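Local coordinates for fosfomycin resistance protein FosX (Mesorhizobium loti, PDB 1R9C) that catalyses the manganese-dependent hydration of the antibiotic fosfomycin, working as a homodimer of the vicinal oxygen chelate family and so conferring resistance to the drug, at residues 3-8 with 50-55; 13-18 with 54-59. All coordinates share one frame; numbering follows the deposited sequence.

Interaction 1. Residues 3-8 with 50-55; sequences EGLSHM and GDIWVA. With MN (manganese (II) ion), chain D.
His-7 joins the Trp-53 side chain to the manganese site, while Met-8 next to it carries the strand pairing. The CB of His-7 sits over one face of the Trp-53 indole, a CH-pi contact 3.8 Å from the centroid of the five-membered ring and 29° off its normal. Trp-53 is set for this by a CG anti to the backbone N, which lays the indole alongside the histidine, both side chains pointing the same way. CG of His-7 takes the crowded position between backbone N and carbonyl carbon (chi1 58°), and its ring inclines obliquely to the six-membered ring of Trp-53, planes at 47°. Further out, ND1 donates to Ser-6 OG at 2.9 Å, with the hydroxyl near the imidazole plane, which, with the metal bond at NE2, probably limits rotation of the ring. At the tip, NE2 binds manganese at 2.1 Å. Three waters share the ion, and His-69 and Glu-118 of the second subunit complete the site.

Beneath the ring the backbones run parallel, within the mixed sheet of the vicinal oxygen chelate fold. An antiparallel ladder from the second subunit carries that sheet across the interface, which brings both chains to the metal. Met-8 N donates to Trp-53 O at 3.0 Å, and Ala-55 N returns the straighter bond to Met-8 O at 2.8 Å. Toward Ser-6 a water takes over, donating to Ser-6 O and accepting from Trp-53 N. Met-8 faces the other side of the sheet, its CG against Val-54 CG2 and its bent end bringing CE to Ile-52 CG2 at 3.9 Å.

With ND1 spent as a donor, NE2 offers its lone pair to the cation. Ser-6 thus acts as a second-shell partner, consistent with a role in orienting the metal-binding imidazole.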
ATOM      1  N   GLU A   3      -7.071  13.339   2.177  1.00 25.34           N
ATOM      2  CA  GLU A   3      -7.017  13.959   0.855  1.00 24.57           C
ATOM      3  C   GLU A   3      -6.824  12.946  -0.275  1.00 24.56           C
ATOM      4  O   GLU A   3      -7.176  13.222  -1.428  1.00 25.34           O
ATOM      5  CB  GLU A   3      -5.959  15.073   0.839  1.00 25.43           C
ATOM      6  CG  GLU A   3      -6.261  16.148   1.880  1.00 24.52           C
ATOM      7  CD  GLU A   3      -5.224  17.253   1.988  1.00 26.39           C
ATOM      8  OE1 GLU A   3      -4.111  17.102   1.445  1.00 27.06           O
ATOM      9  OE2 GLU A   3      -5.539  18.279   2.639  1.00 24.40           O
ATOM     10  N   GLY A   4      -6.304  11.766   0.065  1.00 22.90           N
ATOM     11  CA  GLY A   4      -5.968  10.730  -0.894  1.00 22.70           C
ATOM     12  C   GLY A   4      -4.784   9.930  -0.377  1.00 21.79           C
ATOM     13  O   GLY A   4      -4.377  10.079   0.786  1.00 21.77           O
ATOM     14  N   LEU A   5      -4.215   9.084  -1.223  1.00 21.49           N
ATOM     15  CA  LEU A   5      -3.045   8.307  -0.833  1.00 22.12           C
ATOM     16  C   LEU A   5      -1.807   9.205  -0.894  1.00 22.71           C
ATOM     17  O   LEU A   5      -1.629   9.957  -1.872  1.00 21.86           O
ATOM     18  CB  LEU A   5      -2.874   7.126  -1.796  1.00 22.77           C
ATOM     19  CG  LEU A   5      -1.668   6.212  -1.703  1.00 25.24           C
ATOM     20  CD1 LEU A   5      -1.846   5.244  -0.571  1.00 26.13           C
ATOM     21  CD2 LEU A   5      -1.526   5.497  -3.058  1.00 24.52           C
ATOM     22  N   SER A   6      -0.951   9.119   0.122  1.00 21.38           N
ATOM     23  CA  SER A   6       0.331   9.819   0.113  1.00 21.63           C
ATOM     24  C   SER A   6       1.378   8.940  -0.572  1.00 21.75           C
ATOM     25  O   SER A   6       1.936   9.306  -1.626  1.00 21.21           O
ATOM     26  CB  SER A   6       0.761  10.171   1.546  1.00 22.07           C
ATOM     27  OG  SER A   6       2.087  10.700   1.584  1.00 23.65           O
ATOM     28  N   HIS A   7       1.661   7.783   0.028  1.00 20.76           N
ATOM     29  CA  HIS A   7       2.671   6.881  -0.514  1.00 20.79           C
ATOM     30  C   HIS A   7       2.455   5.445  -0.017  1.00 20.40           C
ATOM     31  O   HIS A   7       1.677   5.229   0.921  1.00 20.31           O
ATOM     32  CB  HIS A   7       4.109   7.376  -0.179  1.00 20.46           C
ATOM     33  CG  HIS A   7       4.417   7.533   1.294  1.00 20.40           C
ATOM     34  ND1 HIS A   7       4.162   8.698   1.984  1.00 20.14           N
ATOM     35  CD2 HIS A   7       5.064   6.718   2.174  1.00 19.13           C
ATOM     36  CE1 HIS A   7       4.593   8.576   3.233  1.00 20.20           C
ATOM     37  NE2 HIS A   7       5.163   7.389   3.377  1.00 18.61           N
ATOM     38  N   MET A   8       3.080   4.483  -0.695  1.00 20.43           N
ATOM     39  CA  MET A   8       3.239   3.156  -0.142  1.00 20.37           C
ATOM     40  C   MET A   8       4.733   2.848  -0.031  1.00 21.04           C
ATOM     41  O   MET A   8       5.524   3.192  -0.914  1.00 21.27           O
ATOM     42  CB  MET A   8       2.505   2.117  -1.005  1.00 20.94           C
ATOM     43  CG  MET A   8       3.024   2.081  -2.449  1.00 21.39           C
ATOM     44  SD  MET A   8       2.097   0.963  -3.557  1.00 26.82           S
ATOM     45  CE  MET A   8       0.530   1.847  -3.671  1.00 26.33           C
ATOM     46  N   GLY A  50       2.675   6.783 -12.478  1.00 22.22           N
ATOM     47  CA  GLY A  50       1.703   7.826 -12.738  1.00 22.50           C
ATOM     48  C   GLY A  50       1.882   8.889 -11.654  1.00 23.05           C
ATOM     49  O   GLY A  50       2.948   9.502 -11.524  1.00 22.41           O
ATOM     50  N   ASP A  51       0.858   9.077 -10.839  1.00 22.97           N
ATOM     51  CA  ASP A  51       0.982  10.001  -9.715  1.00 24.56           C
ATOM     52  C   ASP A  51       1.112   9.242  -8.371  1.00 24.00           C
ATOM     53  O   ASP A  51       1.023   9.851  -7.306  1.00 23.88           O
ATOM     54  CB  ASP A  51      -0.256  10.894  -9.679  1.00 26.13           C
ATOM     55  CG  ASP A  51      -1.523  10.088  -9.541  1.00 27.41           C
ATOM     56  OD1 ASP A  51      -1.426   8.875  -9.272  1.00 35.53           O
ATOM     57  OD2 ASP A  51      -2.669  10.569  -9.648  1.00 36.49           O
ATOM     58  N   ILE A  52       1.339   7.939  -8.413  1.00 22.71           N
ATOM     59  CA  ILE A  52       1.468   7.176  -7.164  1.00 22.87           C
ATOM     60  C   ILE A  52       2.927   7.142  -6.698  1.00 22.75           C
ATOM     61  O   ILE A  52       3.813   6.726  -7.433  1.00 22.10           O
ATOM     62  CB  ILE A  52       0.912   5.757  -7.357  1.00 23.10           C
ATOM     63  CG1 ILE A  52      -0.556   5.817  -7.734  1.00 25.36           C
ATOM     64  CG2 ILE A  52       1.122   4.870  -6.078  1.00 24.38           C
ATOM     65  CD1 ILE A  52      -1.033   4.525  -8.398  1.00 29.31           C
ATOM     66  N   TRP A  53       3.155   7.593  -5.464  1.00 22.04           N
ATOM     67  CA  TRP A  53       4.475   7.582  -4.843  1.00 21.45           C
ATOM     68  C   TRP A  53       4.707   6.233  -4.175  1.00 22.12           C
ATOM     69  O   TRP A  53       3.954   5.853  -3.263  1.00 22.39           O
ATOM     70  CB  TRP A  53       4.486   8.695  -3.813  1.00 20.68           C
ATOM     71  CG  TRP A  53       5.729   8.945  -3.011  1.00 20.89           C
ATOM     72  CD1 TRP A  53       6.974   8.396  -3.156  1.00 20.39           C
ATOM     73  CD2 TRP A  53       5.825   9.867  -1.927  1.00 19.32           C
ATOM     74  NE1 TRP A  53       7.828   8.912  -2.209  1.00 21.31           N
ATOM     75  CE2 TRP A  53       7.156   9.829  -1.452  1.00 21.16           C
ATOM     76  CE3 TRP A  53       4.913  10.732  -1.307  1.00 19.96           C
ATOM     77  CZ2 TRP A  53       7.599  10.629  -0.387  1.00 22.81           C
ATOM     78  CZ3 TRP A  53       5.359  11.540  -0.257  1.00 22.33           C
ATOM     79  CH2 TRP A  53       6.682  11.473   0.192  1.00 22.27           C
ATOM     80  N   VAL A  54       5.730   5.520  -4.650  1.00 20.37           N
ATOM     81  CA  VAL A  54       6.203   4.316  -4.015  1.00 21.49           C
ATOM     82  C   VAL A  54       7.587   4.590  -3.465  1.00 20.81           C
ATOM     83  O   VAL A  54       8.457   5.097  -4.188  1.00 21.35           O
ATOM     84  CB  VAL A  54       6.349   3.150  -5.043  1.00 20.82           C
ATOM     85  CG1 VAL A  54       6.946   1.896  -4.360  1.00 22.65           C
ATOM     86  CG2 VAL A  54       5.028   2.890  -5.687  1.00 21.78           C
ATOM     87  N   ALA A  55       7.801   4.241  -2.206  1.00 20.83           N
ATOM     88  CA  ALA A  55       9.130   4.350  -1.600  1.00 21.03           C
ATOM     89  C   ALA A  55       9.639   2.948  -1.296  1.00 22.10           C
ATOM     90  O   ALA A  55       8.893   2.116  -0.795  1.00 21.98           O
ATOM     91  CB  ALA A  55       9.071   5.176  -0.309  1.00 22.05           C
TER
HETATM   92 MN    MN D1001       6.129   6.839   5.116  1.00 28.95          MN
HETATM   93  O   HOH W   1      -1.328   9.350  -5.035  1.00 46.03           O
HETATM   94  O   HOH W   2       0.925   8.584  -3.870  1.00 35.64           O
HETATM   95  O   HOH W   3       8.000   6.207   3.901  1.00 35.37           O
HETATM   96  O   HOH W   4       6.752   9.085   5.573  1.00 33.45           O
HETATM   97  O   HOH W   5       7.787   6.683   6.964  1.00 50.76           O

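Interaction 2. Residues 13-18 with 54-59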
ATOM      1  N   ARG A  13      15.255  -6.478   0.312  1.00 21.59           N
ATOM      2  CA  ARG A  13      16.633  -6.887   0.554  1.00 22.05           C
ATOM      3  C   ARG A  13      17.589  -6.272  -0.478  1.00 21.95           C
ATOM      4  O   ARG A  13      18.738  -5.932  -0.151  1.00 21.33           O
ATOM      5  CB  ARG A  13      16.756  -8.423   0.526  1.00 22.95           C
ATOM      6  CG  ARG A  13      16.402  -9.179   1.846  1.00 25.16           C
ATOM      7  CD  ARG A  13      16.313 -10.724   1.692  1.00 30.65           C
ATOM      8  NE  ARG A  13      15.370 -11.133   0.630  1.00 34.17           N
ATOM      9  CZ  ARG A  13      15.282 -12.359   0.108  1.00 35.01           C
ATOM     10  NH1 ARG A  13      16.062 -13.342   0.539  1.00 34.93           N
ATOM     11  NH2 ARG A  13      14.405 -12.606  -0.860  1.00 35.51           N
ATOM     12  N   ASP A  14      17.109  -6.147  -1.712  1.00 21.12           N
ATOM     13  CA  ASP A  14      17.931  -5.744  -2.856  1.00 21.50           C
ATOM     14  C   ASP A  14      17.267  -4.603  -3.612  1.00 21.60           C
ATOM     15  O   ASP A  14      16.410  -4.841  -4.463  1.00 20.21           O
ATOM     16  CB  ASP A  14      18.121  -6.963  -3.785  1.00 21.01           C
ATOM     17  CG  ASP A  14      19.019  -6.682  -4.987  1.00 22.27           C
ATOM     18  OD1 ASP A  14      19.316  -5.505  -5.292  1.00 22.70           O
ATOM     19  OD2 ASP A  14      19.465  -7.602  -5.713  1.00 22.25           O
ATOM     20  N   LEU A  15      17.696  -3.376  -3.327  1.00 20.73           N
ATOM     21  CA  LEU A  15      17.144  -2.188  -3.971  1.00 21.35           C
ATOM     22  C   LEU A  15      17.247  -2.161  -5.495  1.00 20.97           C
ATOM     23  O   LEU A  15      16.399  -1.551  -6.193  1.00 21.78           O
ATOM     24  CB  LEU A  15      17.883  -0.947  -3.465  1.00 21.66           C
ATOM     25  CG  LEU A  15      17.455  -0.123  -2.260  1.00 25.15           C
ATOM     26  CD1 LEU A  15      18.142   1.252  -2.290  1.00 25.40           C
ATOM     27  CD2 LEU A  15      15.965   0.050  -2.203  1.00 25.77           C
ATOM     28  N   GLU A  16      18.340  -2.724  -6.011  1.00 20.24           N
ATOM     29  CA  GLU A  16      18.579  -2.726  -7.447  1.00 20.46           C
ATOM     30  C   GLU A  16      17.556  -3.601  -8.133  1.00 20.39           C
ATOM     31  O   GLU A  16      16.894  -3.165  -9.071  1.00 20.27           O
ATOM     32  CB  GLU A  16      20.020  -3.162  -7.753  1.00 20.63           C
ATOM     33  CG  GLU A  16      21.026  -2.103  -7.327  1.00 21.10           C
ATOM     34  CD  GLU A  16      21.178  -1.967  -5.817  1.00 21.40           C
ATOM     35  OE1 GLU A  16      21.309  -2.988  -5.096  1.00 22.84           O
ATOM     36  OE2 GLU A  16      21.177  -0.820  -5.343  1.00 22.83           O
ATOM     37  N   ARG A  17      17.373  -4.810  -7.616  1.00 20.89           N
ATOM     38  CA  ARG A  17      16.407  -5.742  -8.204  1.00 22.32           C
ATOM     39  C   ARG A  17      14.991  -5.196  -8.073  1.00 22.19           C
ATOM     40  O   ARG A  17      14.206  -5.298  -9.012  1.00 21.36           O
ATOM     41  CB  ARG A  17      16.509  -7.103  -7.527  1.00 23.29           C
ATOM     42  CG  ARG A  17      15.699  -8.204  -8.170  1.00 28.43           C
ATOM     43  CD  ARG A  17      15.998  -8.466  -9.632  1.00 29.46           C
ATOM     44  NE  ARG A  17      14.941  -9.250 -10.259  1.00 33.17           N
ATOM     45  CZ  ARG A  17      14.734  -9.306 -11.578  1.00 32.30           C
ATOM     46  NH1 ARG A  17      15.503  -8.620 -12.433  1.00 34.78           N
ATOM     47  NH2 ARG A  17      13.763 -10.056 -12.048  1.00 32.08           N
ATOM     48  N   MET A  18      14.658  -4.624  -6.911  1.00 21.78           N
ATOM     49  CA  MET A  18      13.316  -4.057  -6.728  1.00 21.57           C
ATOM     50  C   MET A  18      13.077  -2.924  -7.745  1.00 21.01           C
ATOM     51  O   MET A  18      11.980  -2.804  -8.268  1.00 21.54           O
ATOM     52  CB  MET A  18      13.108  -3.566  -5.294  1.00 21.81           C
ATOM     53  CG  MET A  18      11.697  -3.015  -5.032  1.00 21.81           C
ATOM     54  SD  MET A  18      10.401  -4.264  -5.295  1.00 23.55           S
ATOM     55  CE  MET A  18       9.076  -3.479  -4.347  1.00 21.83           C
ATOM     56  N   VAL A  54       5.730   5.520  -4.650  1.00 20.37           N
ATOM     57  CA  VAL A  54       6.203   4.316  -4.015  1.00 21.49           C
ATOM     58  C   VAL A  54       7.587   4.590  -3.465  1.00 20.81           C
ATOM     59  O   VAL A  54       8.457   5.097  -4.188  1.00 21.35           O
ATOM     60  CB  VAL A  54       6.349   3.150  -5.043  1.00 20.82           C
ATOM     61  CG1 VAL A  54       6.946   1.896  -4.360  1.00 22.65           C
ATOM     62  CG2 VAL A  54       5.028   2.890  -5.687  1.00 21.78           C
ATOM     63  N   ALA A  55       7.801   4.241  -2.206  1.00 20.83           N
ATOM     64  CA  ALA A  55       9.130   4.350  -1.600  1.00 21.03           C
ATOM     65  C   ALA A  55       9.639   2.948  -1.296  1.00 22.10           C
ATOM     66  O   ALA A  55       8.893   2.116  -0.795  1.00 21.98           O
ATOM     67  CB  ALA A  55       9.071   5.176  -0.309  1.00 22.05           C
ATOM     68  N   ILE A  56      10.915   2.691  -1.597  1.00 21.53           N
ATOM     69  CA  ILE A  56      11.553   1.470  -1.162  1.00 21.23           C
ATOM     70  C   ILE A  56      12.768   1.777  -0.312  1.00 22.00           C
ATOM     71  O   ILE A  56      13.494   2.760  -0.569  1.00 21.50           O
ATOM     72  CB  ILE A  56      11.888   0.520  -2.352  1.00 21.31           C
ATOM     73  CG1 ILE A  56      12.858   1.165  -3.372  1.00 20.96           C
ATOM     74  CG2 ILE A  56      10.579   0.069  -3.057  1.00 21.54           C
ATOM     75  CD1 ILE A  56      13.267   0.227  -4.487  1.00 21.39           C
ATOM     76  N   MET A  57      12.980   0.936   0.705  1.00 21.77           N
ATOM     77  CA  MET A  57      14.144   1.053   1.576  1.00 23.20           C
ATOM     78  C   MET A  57      14.770  -0.316   1.753  1.00 22.23           C
ATOM     79  O   MET A  57      14.065  -1.304   1.810  1.00 21.76           O
ATOM     80  CB  MET A  57      13.786   1.669   2.940  1.00 24.50           C
ATOM     81  CG  MET A  57      12.706   2.786   2.915  1.00 29.77           C
ATOM     82  SD  MET A  57      12.148   3.273   4.607  1.00 42.35           S
ATOM     83  CE  MET A  57      13.706   2.849   5.606  1.00 34.52           C
ATOM     84  N   GLN A  58      16.100  -0.378   1.784  1.00 22.76           N
ATOM     85  CA  GLN A  58      16.782  -1.654   1.955  1.00 23.22           C
ATOM     86  C   GLN A  58      16.631  -2.118   3.396  1.00 23.76           C
ATOM     87  O   GLN A  58      16.847  -1.348   4.339  1.00 22.56           O
ATOM     88  CB  GLN A  58      18.274  -1.584   1.548  1.00 23.74           C
ATOM     89  CG  GLN A  58      18.933  -2.965   1.421  1.00 24.09           C
ATOM     90  CD  GLN A  58      20.451  -2.918   1.214  1.00 27.14           C
ATOM     91  OE1 GLN A  58      21.023  -1.874   0.906  1.00 29.14           O
ATOM     92  NE2 GLN A  58      21.100  -4.053   1.416  1.00 26.13           N
ATOM     93  N   GLY A  59      16.243  -3.375   3.552  1.00 24.25           N
ATOM     94  CA  GLY A  59      16.048  -3.972   4.858  1.00 26.41           C
ATOM     95  C   GLY A  59      15.723  -5.443   4.686  1.00 28.07           C
ATOM     96  O   GLY A  59      16.108  -6.042   3.687  1.00 27.98           O
TER
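Arg-13 opens the contact with its backbone: its CA approaches Gly-59 O at 3.3 Å in a CA-H...O contact, with 143° at the hydrogen. Its CG also lies near that carbonyl, while the chain, bent at chi3, carries the guanidinium off to Asp-112, whose backbone O receives NH2. Arg-13 O in turn meets the aliphatic part of Gln-58, with CG 3.4 Å away; that side chain runs extended beyond CG, and its OE1 accepts from Arg-43.

Asp-14 is the N-cap of the helix. OD1 accepts Arg-17 N at 3.1 Å in a nearly straight bond (170°) that arrives from above the carboxylate plane, and Glu-16 N adds a weak, bent one. The carboxylate probably also offsets the positive end of the helix dipole.

Leu-15, in the first turn, points at the strand. Its CD2 is the touching branch, fitting against Ile-56 at 3.5 Å from CG1 and equally close to CD1, while its CG lies across from Gln-58 CB. One turn on, Met-18 follows with CG anti to the backbone N and a bend at chi2, setting CG 3.6 Å from Ile-56 CD1, with CG and, more loosely, CE beside Ile-56 CG2. Ile-56 therefore reaches between the two helix residues, its CG1 held in the crowded position between backbone N and carbonyl carbon (chi1 61°) and its CD1 meeting both.

Helix 15-26 belongs to a beta-alpha-beta-beta-beta unit (5-12, 15-26, 29-33, 44-49, 52-58), the building block of the vicinal oxygen chelate fold, and covers one face of its sheet. Strand 52-58 lies there between strands 5-12 and 44-49. Leu-22, farther along the helix, continues the apolar seam onto Val-54 and Ile-56, Phe-47 of strand 44-49 flanks Ile-56, and Val-12 of strand 5-12 adjoins Met-18.

Overall arrangement
Strand 52-58 serves both contacts, which share Val-54 and Ala-55 and have centres about 16 Å apart. Interaction 1 joins it edge to edge with strand 5-12 inside the sheet; interaction 2 sets the start of helix 15-26, the element following strand 5-12 in the chain, against its later residues. The first is largely buried, rests on backbone hydrogen bonds and ends in a metal site at the dimer interface. The second is partly buried, with an apolar centre at Leu-15, Met-18 and Ile-56 and a more exposed end at Arg-13 and Gln-58, and no other subunit touches its segments. Backbone pairing and metal binding distinguish interaction 1, whereas interaction 2 is held mainly by apolar side chains.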